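Local coordinates for HD domain protein (Enterococcus faecalis, PDB 4LRL), which probably hydrolyses deoxyribonucleoside triphosphates such as dGTP at a metal-binding HD-domain site, under allosteric control by bound nucleotides, at residues Val378-Pro382 and Lys383-Ala387. Residues are numbered along the deposited sequence; the frame is centred on the assembly and turned at random.
Sequences VGFNP and KYYTA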
loop_
_atom_site.group_PDB
_atom_site.type_symbol
_atom_site.label_atom_id
_atom_site.label_comp_id
_atom_site.label_asym_id
_atom_site.label_seq_id
_atom_site.Cartn_x
_atom_site.Cartn_y
_atom_site.Cartn_z
ATOM N N VAL C 378 -28.437 1.219 41.325
ATOM C CA VAL C 378 -27.549 0.044 41.383
ATOM C C VAL C 378 -26.149 0.356 41.938
ATOM O O VAL C 378 -25.325 -0.545 42.062
ATOM C CB VAL C 378 -27.469 -0.743 40.034
ATOM C CG1 VAL C 378 -28.867 -1.096 39.537
ATOM C CG2 VAL C 378 -26.677 0.024 38.963
ATOM N N GLY C 379 -25.898 1.622 42.287
ATOM C CA GLY C 379 -24.682 2.001 43.008
ATOM C C GLY C 379 -23.663 2.837 42.249
ATOM O O GLY C 379 -22.572 3.108 42.767
ATOM N N PHE C 380 -24.000 3.249 41.026
ATOM C CA PHE C 380 -23.102 4.084 40.244
ATOM C C PHE C 380 -23.489 5.547 40.387
ATOM O O PHE C 380 -24.556 5.950 39.920
ATOM C CB PHE C 380 -23.132 3.700 38.763
ATOM C CG PHE C 380 -22.528 2.361 38.453
ATOM C CD1 PHE C 380 -23.338 1.280 38.132
ATOM C CD2 PHE C 380 -21.145 2.189 38.437
ATOM C CE1 PHE C 380 -22.774 0.022 37.816
ATOM C CE2 PHE C 380 -20.573 0.949 38.126
ATOM C CZ PHE C 380 -21.386 -0.137 37.819
ATOM N N ASN C 381 -22.637 6.347 41.023
ATOM C CA ASN C 381 -22.885 7.780 41.087
ATOM C C ASN C 381 -22.955 8.356 39.656
ATOM O O ASN C 381 -21.977 8.275 38.908
ATOM C CB ASN C 381 -21.824 8.488 41.937
ATOM C CG ASN C 381 -22.161 9.943 42.198
ATOM O OD1 ASN C 381 -22.661 10.644 41.321
ATOM N ND2 ASN C 381 -21.874 10.412 43.410
ATOM N N PRO C 382 -24.118 8.925 39.278
ATOM C CA PRO C 382 -24.374 9.388 37.902
ATOM C C PRO C 382 -23.467 10.539 37.450
ATOM O O PRO C 382 -23.215 10.699 36.250
ATOM C CB PRO C 382 -25.832 9.867 37.951
ATOM C CG PRO C 382 -26.408 9.288 39.217
ATOM C CD PRO C 382 -25.270 9.175 40.167
ATOM N N LYS C 383 -22.983 11.332 38.398
ATOM C CA LYS C 383 -22.092 12.436 38.060
ATOM C C LYS C 383 -20.756 11.956 37.472
ATOM O O LYS C 383 -20.124 12.687 36.710
ATOM C CB LYS C 383 -21.854 13.347 39.258
ATOM C CG LYS C 383 -23.088 14.085 39.731
ATOM C CD LYS C 383 -22.743 15.498 40.205
ATOM C CE LYS C 383 -23.898 16.161 40.960
ATOM N NZ LYS C 383 -24.046 15.596 42.326
ATOM N N TYR C 384 -20.353 10.729 37.814
ATOM C CA TYR C 384 -19.064 10.168 37.403
ATOM C C TYR C 384 -19.216 8.991 36.464
ATOM O O TYR C 384 -18.280 8.640 35.737
ATOM C CB TYR C 384 -18.223 9.762 38.620
ATOM C CG TYR C 384 -18.021 10.896 39.603
ATOM C CD1 TYR C 384 -18.896 11.077 40.671
ATOM C CD2 TYR C 384 -16.975 11.811 39.442
ATOM C CE1 TYR C 384 -18.732 12.122 41.563
ATOM C CE2 TYR C 384 -16.802 12.870 40.335
ATOM C CZ TYR C 384 -17.689 13.011 41.390
ATOM O OH TYR C 384 -17.530 14.032 42.292
ATOM N N TYR C 385 -20.395 8.387 36.459
ATOM C CA TYR C 385 -20.598 7.188 35.660
ATOM C C TYR C 385 -21.484 7.375 34.435
ATOM O O TYR C 385 -21.752 6.409 33.724
ATOM C CB TYR C 385 -21.050 6.022 36.547
ATOM C CG TYR C 385 -19.912 5.540 37.404
ATOM C CD1 TYR C 385 -19.794 5.955 38.734
ATOM C CD2 TYR C 385 -18.914 4.717 36.868
ATOM C CE1 TYR C 385 -18.732 5.529 39.521
ATOM C CE2 TYR C 385 -17.840 4.289 37.645
ATOM C CZ TYR C 385 -17.758 4.701 38.971
ATOM O OH TYR C 385 -16.701 4.295 39.745
ATOM N N THR C 386 -21.924 8.613 34.194
ATOM C CA THR C 386 -22.681 8.955 32.993
ATOM C C THR C 386 -22.177 10.266 32.418
ATOM O O THR C 386 -21.535 11.053 33.102
ATOM C CB THR C 386 -24.222 9.105 33.245
ATOM O OG1 THR C 386 -24.503 10.320 33.962
ATOM C CG2 THR C 386 -24.796 7.915 33.990
ATOM N N ALA C 387 -22.486 10.500 31.151
ATOM C CA ALA C 387 -22.192 11.770 30.514
ATOM C C ALA C 387 -23.080 11.977 29.305
ATOM O O ALA C 387 -23.707 11.040 28.808
ATOM C CB ALA C 387 -20.712 11.848 30.095
#
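Phe380 and Tyr385 form the tightly packed side of this turn. They make a T-shaped (edge-to-face) pair: Phe380 CD2 points over one face of the Tyr385 ring, 3.7 Å from CG of Tyr385, with the planes at 60°. The Tyr385 hydroxyl is bonded to Asp342, and Ile375 and Arg346 also touch Phe380. In the HD-associated region, Gly379 ends helix 361-377 in a Schellman motif, and Asn381 N-caps the short helix 382-385. Asn381 OD1 accepts a capping hydrogen bond from Lys383 N at 3.0 Å; chi1 of -171° swings the amide toward the helix start. Asn381 CG also meets the edge of the Tyr384 ring, 3.8 Å from CD1 of Tyr384, with the planes nearly perpendicular. Asn381 O accepts from both Tyr385 N (2.9 Å) and Tyr384 N (3.1 Å). At the far end, the hydroxyl OG1 of Thr386 donates to Pro382 O over 2.7 Å and also bonds Arg372 of helix 361-377. The solvent side is looser. The exposed Lys383 touches Asn381 through its CB and CG, while its amino group extends off from the turn. Side-chain acceptor and donor thus add a bond at each end of a helix too short for many backbone bonds.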